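Polysaccharide deacetylase (Streptococcus pyogenes, PDB 6DQ3) probably removes N-acetyl groups, as a zinc-dependent carbohydrate esterase family 4 enzyme, from the cell wall linkage unit of streptococcal rhamnopolysaccharides. Local coordinates at residues L52-V57 against S129-T134; D82-A87 against M120-Q125; H133-P138 against K153-Y158; Y158-K161 against Q165-I168. All coordinates share one frame; numbering follows the deposited sequence.

Interaction 1: L52-V57 against S129-T134. With ZN (zinc ion), chain D.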
loop_
_atom_site.group_PDB
_atom_site.type_symbol
_atom_site.label_atom_id
_atom_site.label_comp_id
_atom_site.label_asym_id
_atom_site.label_seq_id
_atom_site.Cartn_x
_atom_site.Cartn_y
_atom_site.Cartn_z
ATOM N N LEU A 52 9.510 5.476 -2.393
ATOM C CA LEU A 52 10.137 4.182 -2.184
ATOM C C LEU A 52 9.321 3.033 -2.765
ATOM O O LEU A 52 8.090 3.080 -2.820
ATOM C CB LEU A 52 10.335 3.934 -0.688
ATOM C CG LEU A 52 11.070 5.012 0.106
ATOM C CD1 LEU A 52 10.756 4.856 1.589
ATOM C CD2 LEU A 52 12.560 4.926 -0.158
ATOM N N SER A 53 10.038 1.981 -3.192
ATOM C CA SER A 53 9.468 0.673 -3.470
ATOM C C SER A 53 9.479 -0.181 -2.207
ATOM O O SER A 53 10.199 0.123 -1.248
ATOM C CB SER A 53 10.273 -0.030 -4.557
ATOM O OG SER A 53 11.517 -0.467 -4.032
ATOM N N PRO A 54 8.705 -1.274 -2.176
ATOM C CA PRO A 54 8.767 -2.172 -1.004
ATOM C C PRO A 54 10.181 -2.648 -0.688
ATOM O O PRO A 54 10.583 -2.665 0.483
ATOM C CB PRO A 54 7.847 -3.338 -1.403
ATOM C CG PRO A 54 6.892 -2.748 -2.418
ATOM C CD PRO A 54 7.708 -1.719 -3.172
ATOM N N GLU A 55 10.942 -3.039 -1.711
ATOM C CA GLU A 55 12.308 -3.501 -1.502
ATOM C C GLU A 55 13.157 -2.440 -0.809
ATOM O O GLU A 55 14.001 -2.763 0.037
ATOM C CB GLU A 55 12.921 -3.893 -2.848
ATOM C CG GLU A 55 12.397 -5.198 -3.460
ATOM C CD GLU A 55 11.042 -5.079 -4.155
ATOM O OE1 GLU A 55 10.574 -3.952 -4.424
ATOM O OE2 GLU A 55 10.442 -6.135 -4.445
ATOM N N GLU A 56 12.950 -1.167 -1.153
ATOM C CA GLU A 56 13.740 -0.098 -0.556
ATOM C C GLU A 56 13.336 0.141 0.892
ATOM O O GLU A 56 14.191 0.414 1.744
ATOM C CB GLU A 56 13.588 1.171 -1.389
ATOM C CG GLU A 56 14.297 1.090 -2.737
ATOM C CD GLU A 56 14.012 2.290 -3.627
ATOM O OE1 GLU A 56 12.854 2.754 -3.652
ATOM O OE2 GLU A 56 14.948 2.762 -4.301
ATOM N N VAL A 57 12.043 0.030 1.195
ATOM C CA VAL A 57 11.597 0.150 2.581
ATOM C C VAL A 57 12.260 -0.920 3.439
ATOM O O VAL A 57 12.765 -0.640 4.536
ATOM C CB VAL A 57 10.063 0.065 2.659
ATOM C CG1 VAL A 57 9.615 -0.015 4.104
ATOM C CG2 VAL A 57 9.429 1.255 1.948
ATOM N N SER A 129 4.390 -1.048 -7.898
ATOM C CA SER A 129 4.626 -2.357 -7.308
ATOM C C SER A 129 3.306 -2.933 -6.812
ATOM O O SER A 129 2.421 -2.205 -6.355
ATOM C CB SER A 129 5.636 -2.267 -6.154
ATOM O OG SER A 129 5.922 -3.540 -5.608
ATOM N N PHE A 130 3.174 -4.251 -6.902
ATOM C CA PHE A 130 1.929 -4.920 -6.548
ATOM C C PHE A 130 2.206 -6.033 -5.548
ATOM O O PHE A 130 2.854 -7.034 -5.872
ATOM C CB PHE A 130 1.239 -5.410 -7.811
ATOM C CG PHE A 130 0.914 -4.283 -8.735
ATOM C CD1 PHE A 130 -0.225 -3.529 -8.533
ATOM C CD2 PHE A 130 1.786 -3.921 -9.746
ATOM C CE1 PHE A 130 -0.516 -2.463 -9.347
ATOM C CE2 PHE A 130 1.500 -2.852 -10.569
ATOM C CZ PHE A 130 0.349 -2.120 -10.366
ATOM N N GLN A 131 1.722 -5.832 -4.333
ATOM C CA GLN A 131 1.996 -6.698 -3.207
ATOM C C GLN A 131 0.698 -7.376 -2.767
ATOM O O GLN A 131 -0.326 -7.327 -3.463
ATOM C CB GLN A 131 2.669 -5.884 -2.096
ATOM C CG GLN A 131 3.977 -5.197 -2.529
ATOM C CD GLN A 131 5.073 -6.175 -2.926
ATOM O OE1 GLN A 131 5.354 -7.131 -2.209
ATOM N NE2 GLN A 131 5.691 -5.944 -4.080
ATOM N N ASP A 132 0.744 -8.029 -1.609
ATOM C CA ASP A 132 -0.291 -8.981 -1.238
ATOM C C ASP A 132 -1.374 -8.365 -0.366
ATOM O O ASP A 132 -1.093 -7.579 0.541
ATOM C CB ASP A 132 0.339 -10.168 -0.506
ATOM C CG ASP A 132 -0.632 -11.300 -0.300
ATOM O OD1 ASP A 132 -1.420 -11.241 0.665
ATOM O OD2 ASP A 132 -0.615 -12.232 -1.122
ATOM N N HIS A 133 -2.629 -8.734 -0.659
ATOM C CA HIS A 133 -3.769 -8.353 0.167
ATOM C C HIS A 133 -4.742 -9.521 0.307
ATOM O O HIS A 133 -5.957 -9.317 0.383
ATOM C CB HIS A 133 -4.458 -7.116 -0.413
ATOM C CG HIS A 133 -5.219 -6.309 0.596
ATOM N ND1 HIS A 133 -4.825 -6.180 1.912
ATOM C CD2 HIS A 133 -6.342 -5.566 0.467
ATOM C CE1 HIS A 133 -5.684 -5.405 2.552
ATOM N NE2 HIS A 133 -6.616 -5.020 1.696
ATOM N N THR A 134 -4.201 -10.746 0.342
ATOM C CA THR A 134 -4.910 -12.016 0.476
ATOM C C THR A 134 -5.693 -12.377 -0.782
ATOM O O THR A 134 -5.806 -11.574 -1.716
ATOM C CB THR A 134 -5.871 -12.034 1.675
ATOM O OG1 THR A 134 -7.077 -11.336 1.344
ATOM C CG2 THR A 134 -5.233 -11.432 2.918
HETATM ZN ZN ZN D . -8.569 -4.153 2.130
HETATM O O HOH W 1 8.229 -7.442 -4.848
HETATM O O HOH W 2 8.489 -3.948 -6.265
HETATM O O HOH W 3 -10.613 -2.995 2.526
#
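Pro54, in the first turn of a helix, presses the CG–CD edge of its ring against two side chains that rise from one side of strand 128-132, Ser129 and Gln131. The pyrrolidine lies over the serine hydroxyl: Pro54 CG is 3.4 Å from Ser129 OG. Gln131 runs obliquely past the same corner of the ring, its NE2 3.8 Å from Pro54 CG, a van der Waals contact with an apolar ring atom. What brings the amide there is a bend in the glutamine chain (chi2 -63°), which folds it back along the strand; NE2 then donates to Ser129 OG over 2.9 Å, with the oxygen tilted 16° out of the amide plane. OE1 of Gln131 is taken up by the backbone N atoms of Ile168 and Ala169, which should fix the rotation of the amide.

Two waters link the segments on the polar side of the proline. One donates to Glu55 OE2 and accepts from Gln131 NE2, while another donates to Glu55 OE1 and lies 2.7 Å from Ser129 OG. The proline follows Ser53, the N-cap, which forms a capping box with Glu56. Farther along the second segment His133 NE2 binds the zinc ion at 2.2 Å. Helix 54-63 rests on the sheet: Thr99 of strand 98-102 touches Pro54, Ser129 and Gln131, and Trp73 of strand 71-77 packs on Pro54 and Val57.

Interaction 2: D82-A87 against M120-Q125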
loop_
_atom_site.group_PDB
_atom_site.type_symbol
_atom_site.label_atom_id
_atom_site.label_comp_id
_atom_site.label_asym_id
_atom_site.label_seq_id
_atom_site.Cartn_x
_atom_site.Cartn_y
_atom_site.Cartn_z
ATOM N N ASP A 82 -9.841 2.326 -9.967
ATOM C CA ASP A 82 -9.482 3.740 -9.965
ATOM C C ASP A 82 -7.985 3.947 -9.740
ATOM O O ASP A 82 -7.469 5.020 -10.065
ATOM C CB ASP A 82 -10.300 4.528 -8.924
ATOM C CG ASP A 82 -10.050 4.081 -7.484
ATOM O OD1 ASP A 82 -9.306 3.107 -7.254
ATOM O OD2 ASP A 82 -10.607 4.722 -6.568
ATOM N N PHE A 83 -7.267 2.954 -9.200
ATOM C CA PHE A 83 -5.816 3.092 -9.102
ATOM C C PHE A 83 -5.187 3.165 -10.490
ATOM O O PHE A 83 -4.255 3.944 -10.721
ATOM C CB PHE A 83 -5.207 1.939 -8.294
ATOM C CG PHE A 83 -3.713 2.043 -8.149
ATOM C CD1 PHE A 83 -3.149 2.865 -7.186
ATOM C CD2 PHE A 83 -2.871 1.343 -9.001
ATOM C CE1 PHE A 83 -1.770 2.974 -7.066
ATOM C CE2 PHE A 83 -1.497 1.447 -8.883
ATOM C CZ PHE A 83 -0.948 2.265 -7.920
ATOM N N TYR A 84 -5.699 2.376 -11.435
ATOM C CA TYR A 84 -5.206 2.431 -12.809
ATOM C C TYR A 84 -5.777 3.617 -13.578
ATOM O O TYR A 84 -5.054 4.265 -14.347
ATOM C CB TYR A 84 -5.553 1.130 -13.527
ATOM C CG TYR A 84 -5.151 1.076 -14.977
ATOM C CD1 TYR A 84 -3.825 0.909 -15.343
ATOM C CD2 TYR A 84 -6.105 1.153 -15.985
ATOM C CE1 TYR A 84 -3.453 0.844 -16.668
ATOM C CE2 TYR A 84 -5.744 1.083 -17.314
ATOM C CZ TYR A 84 -4.416 0.930 -17.650
ATOM O OH TYR A 84 -4.044 0.860 -18.971
ATOM N N ASN A 85 -7.069 3.909 -13.403
ATOM C CA ASN A 85 -7.695 4.948 -14.212
ATOM C C ASN A 85 -7.354 6.351 -13.726
ATOM O O ASN A 85 -7.273 7.280 -14.535
ATOM C CB ASN A 85 -9.221 4.805 -14.216
ATOM C CG ASN A 85 -9.706 3.607 -15.008
ATOM O OD1 ASN A 85 -9.057 3.160 -15.954
ATOM N ND2 ASN A 85 -10.869 3.093 -14.631
ATOM N N VAL A 86 -7.173 6.533 -12.421
ATOM C CA VAL A 86 -7.052 7.869 -11.853
ATOM C C VAL A 86 -5.686 8.071 -11.206
ATOM O O VAL A 86 -4.942 8.978 -11.589
ATOM C CB VAL A 86 -8.192 8.125 -10.846
ATOM C CG1 VAL A 86 -8.154 9.552 -10.332
ATOM C CG2 VAL A 86 -9.548 7.817 -11.484
ATOM N N ALA A 87 -5.336 7.225 -10.235
ATOM C CA ALA A 87 -4.114 7.466 -9.471
ATOM C C ALA A 87 -2.865 7.311 -10.336
ATOM O O ALA A 87 -1.936 8.122 -10.244
ATOM C CB ALA A 87 -4.055 6.526 -8.266
ATOM N N MET A 120 -1.539 -4.480 -14.396
ATOM C CA MET A 120 -0.420 -4.528 -13.461
ATOM C C MET A 120 0.904 -4.657 -14.199
ATOM O O MET A 120 1.884 -3.991 -13.848
ATOM C CB MET A 120 -0.610 -5.682 -12.476
ATOM C CG MET A 120 -1.846 -5.535 -11.593
ATOM S SD MET A 120 -1.994 -6.865 -10.380
ATOM C CE MET A 120 -3.663 -7.450 -10.677
ATOM N N LYS A 121 0.950 -5.488 -15.243
ATOM C CA LYS A 121 2.177 -5.630 -16.016
ATOM C C LYS A 121 2.578 -4.307 -16.659
ATOM O O LYS A 121 3.767 -3.972 -16.720
ATOM C CB LYS A 121 2.005 -6.720 -17.073
ATOM C CG LYS A 121 1.778 -8.115 -16.490
ATOM C CD LYS A 121 1.470 -9.133 -17.584
ATOM C CE LYS A 121 1.345 -10.542 -17.015
ATOM N NZ LYS A 121 1.122 -11.550 -18.090
ATOM N N GLU A 122 1.596 -3.536 -17.135
ATOM C CA GLU A 122 1.888 -2.218 -17.688
ATOM C C GLU A 122 2.466 -1.302 -16.618
ATOM O O GLU A 122 3.485 -0.636 -16.834
ATOM C CB GLU A 122 0.620 -1.602 -18.288
ATOM C CG GLU A 122 0.800 -0.166 -18.771
ATOM C CD GLU A 122 -0.509 0.524 -19.159
ATOM O OE1 GLU A 122 -1.538 -0.163 -19.334
ATOM O OE2 GLU A 122 -0.497 1.766 -19.286
ATOM N N MET A 123 1.826 -1.266 -15.446
ATOM C CA MET A 123 2.194 -0.299 -14.420
ATOM C C MET A 123 3.542 -0.619 -13.784
ATOM O O MET A 123 4.242 0.296 -13.336
ATOM C CB MET A 123 1.100 -0.240 -13.352
ATOM C CG MET A 123 -0.174 0.464 -13.811
ATOM S SD MET A 123 -1.389 0.712 -12.494
ATOM C CE MET A 123 -2.097 -0.922 -12.350
ATOM N N LYS A 124 3.923 -1.899 -13.735
ATOM C CA LYS A 124 5.217 -2.261 -13.163
ATOM C C LYS A 124 6.371 -1.660 -13.952
ATOM O O LYS A 124 7.454 -1.440 -13.397
ATOM C CB LYS A 124 5.372 -3.782 -13.110
ATOM C CG LYS A 124 4.569 -4.465 -12.021
ATOM C CD LYS A 124 4.808 -5.974 -12.013
ATOM C CE LYS A 124 6.254 -6.324 -11.670
ATOM N NZ LYS A 124 6.461 -7.792 -11.509
ATOM N N GLN A 125 6.174 -1.399 -15.244
ATOM C CA GLN A 125 7.240 -0.831 -16.057
ATOM C C GLN A 125 7.390 0.670 -15.859
ATOM O O GLN A 125 8.343 1.253 -16.387
ATOM C CB GLN A 125 6.988 -1.145 -17.531
ATOM C CG GLN A 125 7.053 -2.630 -17.843
ATOM C CD GLN A 125 6.717 -2.941 -19.283
ATOM O OE1 GLN A 125 6.008 -2.182 -19.942
ATOM N NE2 GLN A 125 7.223 -4.062 -19.781
#
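Met123 pushes its thioether between two aromatic residues of the facing helix, Phe83 and Tyr84, while Glu122 takes hold of the tyrosine hydroxyl. The sulfur is the hub: Met123 SD lies 3.7 Å from Phe83 CE2, approaching that ring obliquely, and 3.8 Å from Tyr84 CD1, where it sits at the ring edge close to the plane. Both are Met-aromatic contacts. A bend at the end of the chain (chi3 -77°) turns the methyl CE back toward Tyr84 CD1 and Phe83 CD2.

Beside this apolar group, Tyr84 OH donates to Glu122 OE1 over 2.7 Å. The oxygen is met on its syn side, 22° out of the carboxylate plane, and ring and carboxylate stand almost perpendicular to each other. The tyrosine ring and the extended glutamate chain together span the gap between helices whose local axes approach to 11.5 Å.

One shell out, Phe83 meets Phe76 edge-to-face, and Tyr88, a turn on, touches both Glu122 and Met123. The two helices run in broadly the same direction, crossing at 46°. Beneath them lies the sheet, with Met128 of strand 128-132 touching Phe83 and Met123, and Phe83 also touching Asn100 of strand 98-102.

Interaction 3: H133-P138 against K153-Y158. With ZN (zinc ion), chain D; EDO (1,2-ethanediol), chain H.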
loop_
_atom_site.group_PDB
_atom_site.type_symbol
_atom_site.label_atom_id
_atom_site.label_comp_id
_atom_site.label_asym_id
_atom_site.label_seq_id
_atom_site.Cartn_x
_atom_site.Cartn_y
_atom_site.Cartn_z
ATOM N N HIS A 133 -2.629 -8.734 -0.659
ATOM C CA HIS A 133 -3.769 -8.353 0.167
ATOM C C HIS A 133 -4.742 -9.521 0.307
ATOM O O HIS A 133 -5.957 -9.317 0.383
ATOM C CB HIS A 133 -4.458 -7.116 -0.413
ATOM C CG HIS A 133 -5.219 -6.309 0.596
ATOM N ND1 HIS A 133 -4.825 -6.180 1.912
ATOM C CD2 HIS A 133 -6.342 -5.566 0.467
ATOM C CE1 HIS A 133 -5.684 -5.405 2.552
ATOM N NE2 HIS A 133 -6.616 -5.020 1.696
ATOM N N THR A 134 -4.201 -10.746 0.342
ATOM C CA THR A 134 -4.910 -12.016 0.476
ATOM C C THR A 134 -5.693 -12.377 -0.782
ATOM O O THR A 134 -5.806 -11.574 -1.716
ATOM C CB THR A 134 -5.871 -12.034 1.675
ATOM O OG1 THR A 134 -7.077 -11.336 1.344
ATOM C CG2 THR A 134 -5.233 -11.432 2.918
ATOM N N VAL A 135 -6.237 -13.595 -0.807
ATOM C CA VAL A 135 -7.035 -14.043 -1.943
ATOM C C VAL A 135 -8.447 -13.479 -1.863
ATOM O O VAL A 135 -8.939 -12.861 -2.812
ATOM C CB VAL A 135 -7.064 -15.582 -2.011
ATOM C CG1 VAL A 135 -7.928 -16.038 -3.190
ATOM C CG2 VAL A 135 -5.666 -16.163 -2.101
ATOM N N ASN A 136 -9.121 -13.674 -0.729
ATOM C CA ASN A 136 -10.534 -13.357 -0.602
ATOM C C ASN A 136 -10.826 -12.226 0.378
ATOM O O ASN A 136 -11.999 -11.909 0.599
ATOM C CB ASN A 136 -11.298 -14.623 -0.190
ATOM C CG ASN A 136 -11.212 -15.725 -1.241
ATOM O OD1 ASN A 136 -11.718 -15.574 -2.357
ATOM N ND2 ASN A 136 -10.579 -16.841 -0.884
ATOM N N HIS A 137 -9.797 -11.595 0.949
ATOM C CA HIS A 137 -9.960 -10.470 1.867
ATOM C C HIS A 137 -10.768 -10.847 3.104
ATOM O O HIS A 137 -11.667 -10.096 3.509
ATOM C CB HIS A 137 -10.627 -9.299 1.135
ATOM C CG HIS A 137 -10.324 -7.950 1.717
ATOM N ND1 HIS A 137 -11.138 -7.337 2.647
ATOM C CD2 HIS A 137 -9.319 -7.077 1.467
ATOM C CE1 HIS A 137 -10.635 -6.156 2.960
ATOM N NE2 HIS A 137 -9.532 -5.973 2.256
ATOM N N PRO A 138 -10.467 -11.973 3.748
ATOM C CA PRO A 138 -11.101 -12.275 5.033
ATOM C C PRO A 138 -10.491 -11.457 6.162
ATOM O O PRO A 138 -9.416 -10.869 6.036
ATOM C CB PRO A 138 -10.804 -13.765 5.229
ATOM C CG PRO A 138 -9.441 -13.919 4.600
ATOM C CD PRO A 138 -9.480 -13.007 3.370
ATOM N N LYS A 153 -0.622 -17.389 1.357
ATOM C CA LYS A 153 0.311 -18.114 0.504
ATOM C C LYS A 153 -0.164 -18.193 -0.941
ATOM O O LYS A 153 0.613 -17.935 -1.865
ATOM C CB LYS A 153 0.524 -19.536 1.036
ATOM C CG LYS A 153 1.378 -20.421 0.132
ATOM C CD LYS A 153 1.504 -21.830 0.697
ATOM C CE LYS A 153 2.661 -22.597 0.065
ATOM N NZ LYS A 153 2.577 -22.634 -1.419
ATOM N N ASP A 154 -1.423 -18.587 -1.149
ATOM C CA ASP A 154 -1.918 -18.788 -2.506
ATOM C C ASP A 154 -1.932 -17.482 -3.289
ATOM O O ASP A 154 -1.744 -17.488 -4.510
ATOM C CB ASP A 154 -3.324 -19.390 -2.477
ATOM C CG ASP A 154 -3.335 -20.857 -2.090
ATOM O OD1 ASP A 154 -2.252 -21.451 -1.896
ATOM O OD2 ASP A 154 -4.445 -21.418 -1.984
ATOM N N SER A 155 -2.177 -16.363 -2.606
ATOM C CA SER A 155 -2.177 -15.065 -3.270
ATOM C C SER A 155 -0.763 -14.635 -3.637
ATOM O O SER A 155 -0.540 -14.091 -4.721
ATOM C CB SER A 155 -2.841 -14.029 -2.365
ATOM O OG SER A 155 -2.286 -14.071 -1.062
ATOM N N LYS A 156 0.205 -14.875 -2.747
ATOM C CA LYS A 156 1.599 -14.599 -3.079
ATOM C C LYS A 156 2.047 -15.440 -4.265
ATOM O O LYS A 156 2.709 -14.941 -5.183
ATOM C CB LYS A 156 2.496 -14.867 -1.867
ATOM C CG LYS A 156 3.990 -14.891 -2.201
ATOM C CD LYS A 156 4.849 -14.827 -0.944
ATOM C CE LYS A 156 6.290 -15.256 -1.206
ATOM N NZ LYS A 156 6.958 -14.464 -2.271
ATOM N N ASP A 157 1.709 -16.732 -4.256
ATOM C CA ASP A 157 2.088 -17.589 -5.374
ATOM C C ASP A 157 1.473 -17.094 -6.676
ATOM O O ASP A 157 2.092 -17.211 -7.740
ATOM C CB ASP A 157 1.671 -19.034 -5.105
ATOM C CG ASP A 157 2.454 -19.664 -3.968
ATOM O OD1 ASP A 157 3.551 -19.161 -3.647
ATOM O OD2 ASP A 157 1.971 -20.663 -3.397
ATOM N N TYR A 158 0.264 -16.537 -6.609
ATOM C CA TYR A 158 -0.397 -16.010 -7.799
ATOM C C TYR A 158 0.338 -14.788 -8.337
ATOM O O TYR A 158 0.672 -14.727 -9.524
ATOM C CB TYR A 158 -1.853 -15.679 -7.456
ATOM C CG TYR A 158 -2.679 -15.098 -8.583
ATOM C CD1 TYR A 158 -3.354 -15.921 -9.478
ATOM C CD2 TYR A 158 -2.803 -13.726 -8.733
ATOM C CE1 TYR A 158 -4.121 -15.383 -10.511
ATOM C CE2 TYR A 158 -3.566 -13.180 -9.757
ATOM C CZ TYR A 158 -4.221 -14.009 -10.640
ATOM O OH TYR A 158 -4.977 -13.452 -11.653
HETATM ZN ZN ZN D . -8.569 -4.153 2.130
HETATM C C1 EDO H . -13.707 -12.891 -5.782
HETATM O O1 EDO H . -15.057 -13.020 -6.237
HETATM C C2 EDO H . -13.466 -13.839 -4.611
HETATM O O2 EDO H . -12.074 -13.810 -4.294
HETATM O O HOH W 3 -10.613 -2.995 2.526
#
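Val135 and Ser155 form the close part of this contact, where the loop after strand 128-132 leans on helix 145-162. One methyl does most of the work: Val135 CG2 sits 3.5 Å from Ser155 N and 3.6 Å from Ser155 CB. With CG1 anti to the backbone N (chi1 179°), CG2 is the branch left to face the helix. Alongside, Ser155 CB packs on the backbone of Thr134, 3.7 Å from its C atom. The serine hydroxyl finds its polar partners outside both segments, in Asp132 OD2 and Glu151 O, so the two segments themselves meet by van der Waals packing, while Glu151 OE1, a turn earlier in the helix, accepts from Asn136 N.

Toward the outside the fit slackens. Asp154 offers little more than its CB, 4.0 Å from Val135 CG2, and its position on the helix is exposed. Asn136 is exposed too; its OD1 accepts from O2 of an ethanediol molecule, probably picked up from the crystallisation liquor.

The loop keeps its own shape through an ST motif, in which His137 N donates to Thr134 OG1 over 2.8 Å. That turn probably helps to place His137, whose NE2 binds the zinc ion at 2.1 Å, with His133 CD2 lying in plane at the edge of its ring. Together with Asp78, these two histidines make the His-His-Asp metal triad of carbohydrate esterase family 4 deacetylases.

Interaction 4: Y158-K161 against Q165-I168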
loop_
_atom_site.group_PDB
_atom_site.type_symbol
_atom_site.label_atom_id
_atom_site.label_comp_id
_atom_site.label_asym_id
_atom_site.label_seq_id
_atom_site.Cartn_x
_atom_site.Cartn_y
_atom_site.Cartn_z
ATOM N N TYR A 158 0.264 -16.537 -6.609
ATOM C CA TYR A 158 -0.397 -16.010 -7.799
ATOM C C TYR A 158 0.338 -14.788 -8.337
ATOM O O TYR A 158 0.672 -14.727 -9.524
ATOM C CB TYR A 158 -1.853 -15.679 -7.456
ATOM C CG TYR A 158 -2.679 -15.098 -8.583
ATOM C CD1 TYR A 158 -3.354 -15.921 -9.478
ATOM C CD2 TYR A 158 -2.803 -13.726 -8.733
ATOM C CE1 TYR A 158 -4.121 -15.383 -10.511
ATOM C CE2 TYR A 158 -3.566 -13.180 -9.757
ATOM C CZ TYR A 158 -4.221 -14.009 -10.640
ATOM O OH TYR A 158 -4.977 -13.452 -11.653
ATOM N N LEU A 159 0.609 -13.806 -7.476
ATOM C CA LEU A 159 1.336 -12.623 -7.923
ATOM C C LEU A 159 2.737 -12.985 -8.402
ATOM O O LEU A 159 3.197 -12.487 -9.438
ATOM C CB LEU A 159 1.406 -11.595 -6.794
ATOM C CG LEU A 159 0.062 -11.046 -6.318
ATOM C CD1 LEU A 159 0.205 -10.380 -4.961
ATOM C CD2 LEU A 159 -0.506 -10.070 -7.334
ATOM N N ASP A 160 3.431 -13.857 -7.660
ATOM C CA ASP A 160 4.784 -14.243 -8.038
ATOM C C ASP A 160 4.820 -14.875 -9.419
ATOM O O ASP A 160 5.709 -14.575 -10.224
ATOM C CB ASP A 160 5.365 -15.227 -7.021
ATOM C CG ASP A 160 5.632 -14.591 -5.681
ATOM O OD1 ASP A 160 5.390 -13.377 -5.542
ATOM O OD2 ASP A 160 6.090 -15.308 -4.763
ATOM N N LYS A 161 3.876 -15.769 -9.706
ATOM C CA LYS A 161 3.870 -16.442 -10.996
ATOM C C LYS A 161 3.349 -15.521 -12.094
ATOM O O LYS A 161 4.004 -15.346 -13.125
ATOM C CB LYS A 161 3.030 -17.716 -10.912
ATOM C CG LYS A 161 3.020 -18.536 -12.190
ATOM C CD LYS A 161 2.168 -19.793 -12.035
ATOM C CE LYS A 161 2.159 -20.624 -13.310
ATOM N NZ LYS A 161 1.370 -21.880 -13.161
ATOM N N GLN A 165 7.558 -12.335 -10.229
ATOM C CA GLN A 165 8.199 -11.533 -9.201
ATOM C C GLN A 165 8.310 -12.339 -7.914
ATOM O O GLN A 165 7.897 -13.499 -7.842
ATOM C CB GLN A 165 7.416 -10.236 -8.961
ATOM C CG GLN A 165 6.034 -10.451 -8.342
ATOM C CD GLN A 165 5.245 -9.162 -8.174
ATOM O OE1 GLN A 165 5.266 -8.291 -9.040
ATOM N NE2 GLN A 165 4.544 -9.040 -7.055
ATOM N N ASN A 166 8.886 -11.703 -6.896
ATOM C CA ASN A 166 8.938 -12.230 -5.534
ATOM C C ASN A 166 8.235 -11.210 -4.645
ATOM O O ASN A 166 8.822 -10.186 -4.278
ATOM C CB ASN A 166 10.374 -12.470 -5.079
ATOM C CG ASN A 166 10.453 -12.938 -3.640
ATOM O OD1 ASN A 166 9.484 -13.464 -3.092
ATOM N ND2 ASN A 166 11.613 -12.749 -3.019
ATOM N N THR A 167 6.972 -11.476 -4.321
ATOM C CA THR A 167 6.201 -10.585 -3.464
ATOM C C THR A 167 6.736 -10.642 -2.042
ATOM O O THR A 167 6.912 -11.729 -1.481
ATOM C CB THR A 167 4.727 -10.985 -3.489
ATOM O OG1 THR A 167 4.264 -11.036 -4.847
ATOM C CG2 THR A 167 3.885 -9.988 -2.709
ATOM N N ILE A 168 6.995 -9.479 -1.450
ATOM C CA ILE A 168 7.613 -9.425 -0.129
ATOM C C ILE A 168 6.758 -8.729 0.914
ATOM O O ILE A 168 7.096 -8.799 2.105
ATOM C CB ILE A 168 9.003 -8.755 -0.184
ATOM C CG1 ILE A 168 8.891 -7.303 -0.659
ATOM C CG2 ILE A 168 9.927 -9.519 -1.114
ATOM C CD1 ILE A 168 10.134 -6.481 -0.369
HETATM O O HOH W 4 8.276 -15.491 -9.506
HETATM O O HOH W 5 9.157 -16.103 -5.130
#
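Asp160, near the end of helix 145-162, reaches across to the returning chain at Gln165 and Thr167. Its CG stands anti to its own carbonyl carbon (chi1 -69°), which carries the carboxylate over to both. Asp160 CB lies 3.2 Å from Gln165 O, and the carboxyl carbon CG is 3.3 Å from the same oxygen. OD1 is gripped twice by one residue: Thr167 N donates to Asp160 OD1 over 2.8 Å, on the syn side but 34° out of the carboxylate plane, and Thr167 OG1 donates to it over 2.7 Å, nearly in line with the C–O bond. OD2 turns to Lys156 of the same helix in a salt bridge, and a water donates to it as well.

The aspartate's backbone is used too, since Asp160 O accepts from Gln165 N over 2.9 Å, in the carbonyl plane. A second water links that oxygen to Gln165 O, which probably eases the approach of these two acceptors. Gln165 then runs extended alongside the last turns of the helix, CG against Leu159 O, and its NE2 donates to Thr167 OG1 (3.0 Å), which lies in the amide plane. NE2 also donates to Phe130 O, and Gln165 OE1 accepts from Lys124 NZ.

These bonds close a compact turn from helix 145-162 to strand 169-171 in the deformed beta/alpha barrel (NodB-type) of carbohydrate esterase family 4 deacetylases.

In the fold
Strand 128-132 ties the set together. In interaction 1 its Ser129 and Gln131 point to helix 54-63, while Phe130, between them, turns to interaction 2, with Phe130 CZ 3.4 Å from Met123 CE. Interactions 1 and 4, centres 10 Å apart, are joined where Gln165 NE2 donates to Phe130 O; Lys124 NZ of interaction 2 meets Gln165 OE1 at 2.8 Å. Interaction 3 begins where the strand ends and shares His133 with interaction 1, so both touch the zinc ion. Along helix 145-162, Lys156 NZ reaches Thr167 O at 2.8 Å, linking interactions 3 and 4. Interactions 2 and 4 stand back: the side chains of Phe83 and Leu159 are each about 13 Å from a bound zinc ion.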